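Local coordinates for protein aldehyde dehydrogenase (PDB 5KF0) that probably oxidises aldehydes to carboxylic acids with a nicotinamide dinucleotide cofactor, and binds NADPH, at residues Q49-A54 / A221-T226; G56-A61 / I152-F157; T308-L313 / A393-F398; K312-T317 / I358-K363. All coordinates share one frame; numbering follows the deposited sequence.

Contact 1: residues Q49-A54 / A221-T226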
loop_
_atom_site.group_PDB
_atom_site.type_symbol
_atom_site.label_atom_id
_atom_site.label_comp_id
_atom_site.label_asym_id
_atom_site.label_seq_id
_atom_site.Cartn_x
_atom_site.Cartn_y
_atom_site.Cartn_z
ATOM N N GLN A 49 -13.953 40.859 11.420
ATOM C CA GLN A 49 -13.364 41.426 10.208
ATOM C C GLN A 49 -11.981 40.853 9.950
ATOM O O GLN A 49 -11.602 40.625 8.795
ATOM C CB GLN A 49 -13.281 42.948 10.308
ATOM C CG GLN A 49 -14.597 43.644 10.085
ATOM C CD GLN A 49 -15.636 43.227 11.100
ATOM O OE1 GLN A 49 -15.475 43.451 12.300
ATOM N NE2 GLN A 49 -16.693 42.576 10.625
ATOM N N ALA A 50 -11.203 40.646 11.009
ATOM C CA ALA A 50 -9.893 40.027 10.841
ATOM C C ALA A 50 -10.031 38.576 10.403
ATOM O O ALA A 50 -9.247 38.096 9.573
ATOM C CB ALA A 50 -9.085 40.127 12.138
ATOM N N ILE A 51 -11.022 37.862 10.949
ATOM C CA ILE A 51 -11.244 36.472 10.549
ATOM C C ILE A 51 -11.644 36.412 9.081
ATOM O O ILE A 51 -11.113 35.609 8.305
ATOM C CB ILE A 51 -12.307 35.814 11.448
ATOM C CG1 ILE A 51 -11.817 35.749 12.895
ATOM C CG2 ILE A 51 -12.635 34.396 10.949
ATOM C CD1 ILE A 51 -12.936 35.454 13.904
ATOM N N ASP A 52 -12.571 37.283 8.677
ATOM C CA ASP A 52 -12.979 37.328 7.277
ATOM C C ASP A 52 -11.801 37.640 6.357
ATOM O O ASP A 52 -11.657 37.021 5.296
ATOM C CB ASP A 52 -14.087 38.358 7.081
ATOM C CG ASP A 52 -14.426 38.544 5.626
ATOM O OD1 ASP A 52 -15.041 37.629 5.053
ATOM O OD2 ASP A 52 -14.055 39.587 5.045
ATOM N N ALA A 53 -10.947 38.595 6.742
ATOM C CA ALA A 53 -9.779 38.909 5.920
ATOM C C ALA A 53 -8.840 37.713 5.821
ATOM O O ALA A 53 -8.247 37.466 4.764
ATOM C CB ALA A 53 -9.036 40.125 6.485
ATOM N N ALA A 54 -8.688 36.965 6.918
ATOM C CA ALA A 54 -7.836 35.783 6.906
ATOM C C ALA A 54 -8.374 34.728 5.954
ATOM O O ALA A 54 -7.598 34.065 5.248
ATOM C CB ALA A 54 -7.723 35.211 8.319
ATOM N N ALA A 221 -16.508 33.487 17.164
ATOM C CA ALA A 221 -15.811 32.566 16.276
ATOM C C ALA A 221 -16.739 31.844 15.305
ATOM O O ALA A 221 -16.365 30.792 14.788
ATOM C CB ALA A 221 -15.023 31.538 17.096
ATOM N N ASP A 222 -17.928 32.397 15.025
ATOM C CA ASP A 222 -18.886 31.692 14.170
ATOM C C ASP A 222 -18.295 31.354 12.804
ATOM O O ASP A 222 -18.552 30.267 12.265
ATOM C CB ASP A 222 -20.163 32.516 13.995
ATOM C CG ASP A 222 -21.211 31.781 13.166
ATOM O OD1 ASP A 222 -21.819 30.826 13.702
ATOM O OD2 ASP A 222 -21.408 32.135 11.979
ATOM N N LEU A 223 -17.500 32.265 12.227
ATOM C CA LEU A 223 -17.041 32.062 10.849
ATOM C C LEU A 223 -16.123 30.851 10.723
ATOM O O LEU A 223 -16.032 30.262 9.641
ATOM C CB LEU A 223 -16.320 33.311 10.331
ATOM C CG LEU A 223 -17.245 34.501 10.063
ATOM C CD1 LEU A 223 -16.421 35.756 9.792
ATOM C CD2 LEU A 223 -18.189 34.212 8.907
ATOM N N PHE A 224 -15.444 30.460 11.803
ATOM C CA PHE A 224 -14.612 29.256 11.736
ATOM C C PHE A 224 -15.430 28.016 11.421
ATOM O O PHE A 224 -14.893 27.048 10.878
ATOM C CB PHE A 224 -13.849 29.050 13.046
ATOM C CG PHE A 224 -12.670 29.960 13.188
ATOM C CD1 PHE A 224 -11.445 29.605 12.641
ATOM C CD2 PHE A 224 -12.781 31.172 13.853
ATOM C CE1 PHE A 224 -10.349 30.443 12.752
ATOM C CE2 PHE A 224 -11.679 32.013 13.967
ATOM C CZ PHE A 224 -10.471 31.646 13.412
ATOM N N THR A 225 -16.713 28.019 11.762
ATOM C CA THR A 225 -17.583 26.892 11.450
ATOM C C THR A 225 -18.414 27.109 10.190
ATOM O O THR A 225 -18.564 26.180 9.379
ATOM C CB THR A 225 -18.507 26.611 12.639
ATOM O OG1 THR A 225 -17.717 26.180 13.760
ATOM C CG2 THR A 225 -19.556 25.536 12.303
ATOM N N THR A 226 -18.951 28.313 9.987
ATOM C CA THR A 226 -19.981 28.503 8.967
ATOM C C THR A 226 -19.479 29.070 7.640
ATOM O O THR A 226 -20.191 28.944 6.640
ATOM C CB THR A 226 -21.106 29.416 9.493
ATOM O OG1 THR A 226 -20.602 30.740 9.733
ATOM C CG2 THR A 226 -21.688 28.857 10.793
#
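I51 packs against L223 and F224, and this apolar cluster carries most of the contact between 49-54 and 221-226. I51 CG2 sits between the two partners, 3.9 Å from L223 CB and 4.0 Å from F224 CE2. The longer branch ends at the phenyl group, with I51 CD1 3.7 Å from F224 CE2. That methyl comes to the ring at an oblique angle. CG1 sits beside the backbone N of I51 (chi1 -64°), which leaves CG2 anti to that N and lets both branches face 222-226. The side chains of I51 and F224 cross at about a right angle. F224 CB does not point at helix 48-60, but the ring swings back to it. L223 adds a looser touch, its CD1 4.4 Å from D52 CB.

The polar bonds lie within 221-226 or lead to outside partners. T226 OG1 donates to D222 OD2 at 2.8 Å and meets it from above the carboxylate plane, within the short helix. D52 OD1 forms a salt bridge with R229 NH2. A221 O lies at the edge of the F224 ring, in its plane. F224 O bonds S156 OG and ties the short helix to strand 155-158.

The two helix segments run at 34° to each other, their axes 10.3 Å apart. The short helix 222-226 sits beside the cofactor: A221 touches the bound NADPH. F224 also packs on V183 and K185 of strand 182-185, while A50 and A54 of helix 48-60 rest on Y16 and L18 of strand 13-18.

Contact 2: residues G56-A61 / I152-F157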
loop_
_atom_site.group_PDB
_atom_site.type_symbol
_atom_site.label_atom_id
_atom_site.label_comp_id
_atom_site.label_asym_id
_atom_site.label_seq_id
_atom_site.Cartn_x
_atom_site.Cartn_y
_atom_site.Cartn_z
ATOM N N GLY A 56 -10.296 35.244 3.291
ATOM C CA GLY A 56 -10.092 35.701 1.924
ATOM C C GLY A 56 -8.654 35.528 1.476
ATOM O O GLY A 56 -8.386 35.147 0.331
ATOM N N ALA A 57 -7.708 35.784 2.380
ATOM C CA ALA A 57 -6.303 35.581 2.052
ATOM C C ALA A 57 -5.997 34.103 1.846
ATOM O O ALA A 57 -5.187 33.747 0.980
ATOM C CB ALA A 57 -5.416 36.170 3.150
ATOM N N ALA A 58 -6.639 33.229 2.629
ATOM C CA ALA A 58 -6.442 31.796 2.450
ATOM C C ALA A 58 -6.917 31.355 1.074
ATOM O O ALA A 58 -6.239 30.569 0.400
ATOM C CB ALA A 58 -7.175 31.020 3.551
ATOM N N VAL A 59 -8.075 31.865 0.636
ATOM C CA VAL A 59 -8.580 31.550 -0.699
ATOM C C VAL A 59 -7.563 31.957 -1.750
ATOM O O VAL A 59 -7.258 31.185 -2.668
ATOM C CB VAL A 59 -9.949 32.220 -0.937
ATOM C CG1 VAL A 59 -10.359 32.128 -2.413
ATOM C CG2 VAL A 59 -11.021 31.574 -0.066
ATOM N N ASP A 60 -6.994 33.155 -1.610
ATOM C CA ASP A 60 -6.029 33.635 -2.591
ATOM C C ASP A 60 -4.744 32.821 -2.580
ATOM O O ASP A 60 -4.049 32.787 -3.603
ATOM C CB ASP A 60 -5.719 35.114 -2.354
ATOM C CG ASP A 60 -6.895 36.016 -2.701
ATOM O OD1 ASP A 60 -7.804 35.547 -3.424
ATOM O OD2 ASP A 60 -6.907 37.184 -2.259
ATOM N N ALA A 61 -4.425 32.154 -1.468
ATOM C CA ALA A 61 -3.217 31.343 -1.351
ATOM C C ALA A 61 -3.388 29.909 -1.837
ATOM O O ALA A 61 -2.410 29.158 -1.828
ATOM C CB ALA A 61 -2.733 31.316 0.108
ATOM N N ILE A 152 -7.213 20.126 -0.193
ATOM C CA ILE A 152 -8.664 20.318 -0.196
ATOM C C ILE A 152 -9.040 21.792 -0.328
ATOM O O ILE A 152 -10.128 22.117 -0.820
ATOM C CB ILE A 152 -9.292 19.682 1.058
ATOM C CG1 ILE A 152 -10.808 19.537 0.895
ATOM C CG2 ILE A 152 -8.920 20.478 2.319
ATOM C CD1 ILE A 152 -11.440 18.647 1.974
ATOM N N GLY A 153 -8.167 22.699 0.087
ATOM C CA GLY A 153 -8.470 24.108 0.056
ATOM C C GLY A 153 -8.259 24.713 1.425
ATOM O O GLY A 153 -7.601 24.115 2.284
ATOM N N PRO A 154 -8.821 25.896 1.668
ATOM C CA PRO A 154 -8.657 26.522 2.988
ATOM C C PRO A 154 -9.255 25.655 4.084
ATOM O O PRO A 154 -10.378 25.161 3.966
ATOM C CB PRO A 154 -9.409 27.849 2.847
ATOM C CG PRO A 154 -9.431 28.113 1.346
ATOM C CD PRO A 154 -9.597 26.744 0.749
ATOM N N CYS A 155 -8.491 25.478 5.159
ATOM C CA CYS A 155 -8.901 24.660 6.291
ATOM C C CYS A 155 -9.096 25.540 7.514
ATOM O O CYS A 155 -8.298 26.445 7.764
ATOM C CB CYS A 155 -7.858 23.588 6.624
ATOM S SG CYS A 155 -7.636 22.339 5.331
ATOM N N SER A 156 -10.147 25.238 8.276
ATOM C CA SER A 156 -10.446 25.893 9.542
ATOM C C SER A 156 -10.043 24.951 10.673
ATOM O O SER A 156 -10.525 23.815 10.740
ATOM C CB SER A 156 -11.935 26.232 9.639
ATOM O OG SER A 156 -12.237 26.771 10.921
ATOM N N PHE A 157 -9.172 25.424 11.562
ATOM C CA PHE A 157 -8.600 24.618 12.637
ATOM C C PHE A 157 -8.948 25.245 13.981
ATOM O O PHE A 157 -8.709 26.439 14.186
ATOM C CB PHE A 157 -7.071 24.530 12.514
ATOM C CG PHE A 157 -6.591 23.742 11.323
ATOM C CD1 PHE A 157 -7.380 22.739 10.757
ATOM C CD2 PHE A 157 -5.329 23.989 10.786
ATOM C CE1 PHE A 157 -6.915 22.007 9.666
ATOM C CE2 PHE A 157 -4.853 23.253 9.709
ATOM C CZ PHE A 157 -5.649 22.263 9.144
#
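P154 has more surface buried here than any other residue, and it meets A58 and V59 on one side of helix 48-60. Its ring uses two carbons. P154 CB lies 3.9 Å from A58 CB, a contact between two small apolar groups that both point across the gap. P154 CG turns to V59 instead, 4.1 Å from V59 CG2 and equally far from V59 N. P154 CB and CG together span two consecutive helix residues.

A58 has only a methyl to offer, and this lets the backbones come close. The CA atoms of A58 and P154 are 5.7 Å apart. A58 is buried, as is P154.

V59 contributes less, through CG2. That methyl stands beside the backbone N, with CG1 anti to that N (chi1 169°), and this places CG2 near the proline ring. The V59 side chain also touches R229.

The contact is apolar and rests on these three residues. P154 and the residues after it are held to their neighbours by backbone hydrogen bonds: P154 with R231, C155 with P181 and V183, and S156 with L232. Strand 155-158 lies between the parallel strands 182-185 and 232-236. Helix 48-60 thus packs at the entry to an inner strand of the parallel part of this sheet, which fits the Rossmann-like cofactor-binding domain of aldehyde dehydrogenases.

Contact 3: residues T308-L313 / A393-F398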
loop_
_atom_site.group_PDB
_atom_site.type_symbol
_atom_site.label_atom_id
_atom_site.label_comp_id
_atom_site.label_asym_id
_atom_site.label_seq_id
_atom_site.Cartn_x
_atom_site.Cartn_y
_atom_site.Cartn_z
ATOM N N THR A 308 -4.670 -6.222 46.462
ATOM C CA THR A 308 -3.255 -5.857 46.416
ATOM C C THR A 308 -3.026 -4.646 45.518
ATOM O O THR A 308 -2.275 -3.729 45.878
ATOM C CB THR A 308 -2.419 -7.042 45.947
ATOM O OG1 THR A 308 -2.616 -8.134 46.851
ATOM C CG2 THR A 308 -0.949 -6.670 45.934
ATOM N N LEU A 309 -3.654 -4.628 44.343
ATOM C CA LEU A 309 -3.538 -3.456 43.482
ATOM C C LEU A 309 -4.075 -2.215 44.184
ATOM O O LEU A 309 -3.469 -1.140 44.107
ATOM C CB LEU A 309 -4.272 -3.686 42.160
ATOM C CG LEU A 309 -4.134 -2.558 41.136
ATOM C CD1 LEU A 309 -4.124 -3.110 39.711
ATOM C CD2 LEU A 309 -5.255 -1.533 41.275
ATOM N N ARG A 310 -5.216 -2.343 44.863
ATOM C CA ARG A 310 -5.799 -1.192 45.545
ATOM C C ARG A 310 -4.820 -0.599 46.549
ATOM O O ARG A 310 -4.604 0.619 46.570
ATOM C CB ARG A 310 -7.105 -1.581 46.237
ATOM C CG ARG A 310 -7.738 -0.432 47.022
ATOM C CD ARG A 310 -9.049 -0.853 47.672
ATOM N NE ARG A 310 -8.847 -1.876 48.696
ATOM C CZ ARG A 310 -9.824 -2.596 49.236
ATOM N NH1 ARG A 310 -11.079 -2.412 48.853
ATOM N NH2 ARG A 310 -9.541 -3.502 50.163
ATOM N N ASP A 311 -4.212 -1.446 47.387
ATOM C CA ASP A 311 -3.249 -0.953 48.372
ATOM C C ASP A 311 -2.099 -0.218 47.699
ATOM O O ASP A 311 -1.690 0.864 48.142
ATOM C CB ASP A 311 -2.702 -2.108 49.213
ATOM C CG ASP A 311 -3.736 -2.702 50.140
ATOM O OD1 ASP A 311 -4.810 -2.088 50.320
ATOM O OD2 ASP A 311 -3.458 -3.781 50.699
ATOM N N LYS A 312 -1.545 -0.810 46.639
ATOM C CA LYS A 312 -0.437 -0.184 45.926
ATOM C C LYS A 312 -0.860 1.119 45.261
ATOM O O LYS A 312 -0.112 2.105 45.284
ATOM C CB LYS A 312 0.125 -1.153 44.885
ATOM C CG LYS A 312 0.870 -2.348 45.497
ATOM C CD LYS A 312 1.288 -3.348 44.417
ATOM C CE LYS A 312 2.115 -4.497 44.983
ATOM N NZ LYS A 312 3.497 -4.063 45.334
ATOM N N LEU A 313 -2.044 1.139 44.643
ATOM C CA LEU A 313 -2.473 2.341 43.939
ATOM C C LEU A 313 -2.826 3.461 44.916
ATOM O O LEU A 313 -2.572 4.638 44.633
ATOM C CB LEU A 313 -3.652 2.014 43.024
ATOM C CG LEU A 313 -4.158 3.171 42.171
ATOM C CD1 LEU A 313 -3.042 3.721 41.298
ATOM C CD2 LEU A 313 -5.322 2.711 41.311
ATOM N N ALA A 393 -9.960 9.266 39.641
ATOM C CA ALA A 393 -10.177 7.993 38.982
ATOM C C ALA A 393 -11.032 7.115 39.880
ATOM O O ALA A 393 -11.051 7.270 41.105
ATOM C CB ALA A 393 -8.852 7.286 38.648
ATOM N N ILE A 394 -11.728 6.181 39.238
ATOM C CA ILE A 394 -12.623 5.270 39.937
ATOM C C ILE A 394 -12.104 3.852 39.754
ATOM O O ILE A 394 -11.660 3.456 38.667
ATOM C CB ILE A 394 -14.092 5.407 39.474
ATOM C CG1 ILE A 394 -14.307 4.844 38.068
ATOM C CG2 ILE A 394 -14.541 6.862 39.554
ATOM C CD1 ILE A 394 -14.871 3.436 38.054
ATOM N N LEU A 395 -12.142 3.094 40.845
ATOM C CA LEU A 395 -11.631 1.731 40.892
ATOM C C LEU A 395 -12.812 0.783 41.048
ATOM O O LEU A 395 -13.665 0.990 41.920
ATOM C CB LEU A 395 -10.649 1.568 42.058
ATOM C CG LEU A 395 -10.097 0.167 42.311
ATOM C CD1 LEU A 395 -9.215 -0.247 41.162
ATOM C CD2 LEU A 395 -9.327 0.129 43.628
ATOM N N GLU A 396 -12.886 -0.232 40.190
ATOM C CA GLU A 396 -13.970 -1.203 40.278
ATOM C C GLU A 396 -13.426 -2.593 39.958
ATOM O O GLU A 396 -12.305 -2.751 39.458
ATOM C CB GLU A 396 -15.152 -0.813 39.366
ATOM C CG GLU A 396 -14.786 -0.503 37.907
ATOM C CD GLU A 396 -15.984 -0.058 37.055
ATOM O OE1 GLU A 396 -17.148 -0.238 37.489
ATOM O OE2 GLU A 396 -15.761 0.480 35.946
ATOM N N LYS A 397 -14.237 -3.606 40.263
ATOM C CA LYS A 397 -13.823 -5.004 40.308
ATOM C C LYS A 397 -14.597 -5.812 39.270
ATOM O O LYS A 397 -15.779 -5.552 39.034
ATOM C CB LYS A 397 -14.070 -5.566 41.725
ATOM C CG LYS A 397 -13.596 -6.991 41.977
ATOM C CD LYS A 397 -14.032 -7.476 43.378
ATOM C CE LYS A 397 -13.342 -6.697 44.477
ATOM N NZ LYS A 397 -13.603 -7.294 45.824
ATOM N N PHE A 398 -13.945 -6.802 38.651
ATOM C CA PHE A 398 -14.666 -7.734 37.782
ATOM C C PHE A 398 -14.142 -9.151 37.977
ATOM O O PHE A 398 -13.033 -9.361 38.475
ATOM C CB PHE A 398 -14.563 -7.348 36.295
ATOM C CG PHE A 398 -13.200 -7.573 35.692
ATOM C CD1 PHE A 398 -12.903 -8.757 35.016
ATOM C CD2 PHE A 398 -12.217 -6.592 35.786
ATOM C CE1 PHE A 398 -11.638 -8.957 34.452
ATOM C CE2 PHE A 398 -10.957 -6.781 35.217
ATOM C CZ PHE A 398 -10.667 -7.965 34.561
#
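L395 holds its CG anti to the backbone N (chi1 176°), which extends the side chain from the strand to meet L309 and R310. R310 is modelled in two conformers. In the one described, its CG has the same relation to its own N (chi1 178°), and the chain stays extended until it bends at chi3 (65°). The two methyls of L395 then take different partners. CD2 rests against the aliphatic stem of the arginine: L395 CD2 is 3.8 Å from R310 CG and as far from R310 CB. The stem runs across the leucine rather than along it. CD1 goes to the other leucine, with L395 CD1 4.2 Å from L309 CD2. These two leucines lie alongside each other and run opposite ways. Both are buried.

Helix 306-319 lies here over strand 392-398. L395 also touches V301 of the adjacent strand 298-302, and L309 touches L274 of helix 274-286.

The arginine plays a double part. Its CB, CG and CD extend the apolar layer, while in this conformer R310 NH1 forms a salt bridge with E375. The contact itself is therefore held by hydrophobic packing, and the guanidinium charge is probably balanced by a carboxylate outside it.

Contact 4: residues K312-T317 / I358-K363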
loop_
_atom_site.group_PDB
_atom_site.type_symbol
_atom_site.label_atom_id
_atom_site.label_comp_id
_atom_site.label_asym_id
_atom_site.label_seq_id
_atom_site.Cartn_x
_atom_site.Cartn_y
_atom_site.Cartn_z
ATOM N N LYS A 312 -1.545 -0.810 46.639
ATOM C CA LYS A 312 -0.437 -0.184 45.926
ATOM C C LYS A 312 -0.860 1.119 45.261
ATOM O O LYS A 312 -0.112 2.105 45.284
ATOM C CB LYS A 312 0.125 -1.153 44.885
ATOM C CG LYS A 312 0.870 -2.348 45.497
ATOM C CD LYS A 312 1.288 -3.348 44.417
ATOM C CE LYS A 312 2.115 -4.497 44.983
ATOM N NZ LYS A 312 3.497 -4.063 45.334
ATOM N N LEU A 313 -2.044 1.139 44.643
ATOM C CA LEU A 313 -2.473 2.341 43.939
ATOM C C LEU A 313 -2.826 3.461 44.916
ATOM O O LEU A 313 -2.572 4.638 44.633
ATOM C CB LEU A 313 -3.652 2.014 43.024
ATOM C CG LEU A 313 -4.158 3.171 42.171
ATOM C CD1 LEU A 313 -3.042 3.721 41.298
ATOM C CD2 LEU A 313 -5.322 2.711 41.311
ATOM N N VAL A 314 -3.400 3.117 46.070
ATOM C CA VAL A 314 -3.646 4.126 47.100
ATOM C C VAL A 314 -2.327 4.747 47.547
ATOM O O VAL A 314 -2.194 5.976 47.639
ATOM C CB VAL A 314 -4.423 3.509 48.279
ATOM C CG1 VAL A 314 -4.346 4.395 49.522
ATOM C CG2 VAL A 314 -5.874 3.270 47.879
ATOM N N ALA A 315 -1.314 3.910 47.786
ATOM C CA ALA A 315 -0.022 4.436 48.220
ATOM C C ALA A 315 0.618 5.287 47.131
ATOM O O ALA A 315 1.167 6.363 47.411
ATOM C CB ALA A 315 0.907 3.289 48.611
ATOM N N LYS A 316 0.565 4.820 45.881
ATOM C CA LYS A 316 1.141 5.587 44.782
ATOM C C LYS A 316 0.422 6.919 44.616
ATOM O O LYS A 316 1.067 7.967 44.477
ATOM C CB LYS A 316 1.087 4.764 43.491
ATOM C CG LYS A 316 1.691 5.457 42.273
ATOM C CD LYS A 316 3.204 5.518 42.387
ATOM C CE LYS A 316 3.833 6.226 41.203
ATOM N NZ LYS A 316 5.317 6.209 41.321
ATOM N N THR A 317 -0.915 6.902 44.671
ATOM C CA THR A 317 -1.694 8.128 44.493
ATOM C C THR A 317 -1.378 9.140 45.587
ATOM O O THR A 317 -1.231 10.339 45.317
ATOM C CB THR A 317 -3.189 7.798 44.479
ATOM O OG1 THR A 317 -3.474 6.930 43.376
ATOM C CG2 THR A 317 -4.043 9.066 44.349
ATOM N N ILE A 358 -14.117 7.673 49.049
ATOM C CA ILE A 358 -12.801 8.198 48.705
ATOM C C ILE A 358 -11.762 7.383 49.459
ATOM O O ILE A 358 -11.796 7.304 50.695
ATOM C CB ILE A 358 -12.693 9.690 49.049
ATOM C CG1 ILE A 358 -13.718 10.490 48.239
ATOM C CG2 ILE A 358 -11.269 10.178 48.804
ATOM C CD1 ILE A 358 -13.816 11.945 48.655
ATOM N N ILE A 359 -10.843 6.758 48.721
ATOM C CA ILE A 359 -9.809 5.929 49.334
ATOM C C ILE A 359 -8.414 6.510 49.180
ATOM O O ILE A 359 -7.466 5.971 49.780
ATOM C CB ILE A 359 -9.851 4.481 48.803
ATOM C CG1 ILE A 359 -9.694 4.428 47.284
ATOM C CG2 ILE A 359 -11.147 3.810 49.221
ATOM C CD1 ILE A 359 -9.508 2.998 46.775
ATOM N N ALA A 360 -8.250 7.581 48.409
ATOM C CA ALA A 360 -7.012 8.349 48.413
ATOM C C ALA A 360 -7.339 9.768 47.977
ATOM O O ALA A 360 -8.168 9.966 47.087
ATOM C CB ALA A 360 -5.946 7.745 47.485
ATOM N N GLY A 361 -6.710 10.745 48.628
ATOM C CA GLY A 361 -6.898 12.128 48.219
ATOM C C GLY A 361 -8.244 12.685 48.645
ATOM O O GLY A 361 -8.716 12.450 49.767
ATOM N N GLY A 362 -8.862 13.447 47.747
ATOM C CA GLY A 362 -10.169 14.024 47.988
ATOM C C GLY A 362 -10.191 15.494 48.380
ATOM O O GLY A 362 -11.272 16.099 48.359
ATOM N N LYS A 363 -9.051 16.091 48.740
ATOM C CA LYS A 363 -9.062 17.490 49.164
ATOM C C LYS A 363 -9.008 18.421 47.957
ATOM O O LYS A 363 -8.183 18.245 47.051
ATOM C CB LYS A 363 -7.904 17.790 50.116
#
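A classic beta bulge in strand 357-360, where I359 and A360 both face L373 of strand 368-375, provides the surface on which V314 and T317 pack. V314 comes in beside the bulge. Both its methyls pack by van der Waals contact on the carbonyl oxygen of I359, with V314 CG1 3.5 Å and V314 CG2 3.7 Å from I359 O. V314 CG2 also lies 3.8 Å from I359 CD1. I359 CG1 stands between its backbone N and carbonyl carbon (chi1 58°), from where CD1 reaches the valine.

A360 meets the next turn of the helix. T317 CG2 touches A360 CB at 3.9 Å, and V314 CG1 is 4.2 Å from the same methyl. The T317 torsion (chi1 -62°) sets OG1 beside the backbone N, where it donates to L313 O at 2.8 Å, while CG2 is turned to A360. T317 N binds the same oxygen from the opposite face, so L313 O has two donors.

The helix segment and the short strand cross at 68°, their axes 8.1 Å apart. G361 and G362 then turn the chain away, and G362 N bonds to T372 OG1. Helix 306-319 here packs across the edge of a mixed beta sheet, consistent with the alpha/beta catalytic domain of the aldehyde dehydrogenase fold.

The four contacts form two pairs on opposite sides of the chain's centre. Contacts 1 and 2 have centres 11 Å apart and share helix 48-60; F224 O and S156 OG, 2.7 Å apart, join them by a probable hydrogen bond. Along the chain contact 2 is nested within contact 1. Contacts 3 and 4 have centres 10 Å apart, share K312 and L313 of helix 306-319, and reach the same sheet. There I359 CD1 packs 3.9 Å from R310 CG. The first pair closes before the second opens. Centres of different pairs lie 46 to 50 Å apart, and the pairs use separate sheets, consistent with a cofactor-binding and a catalytic domain.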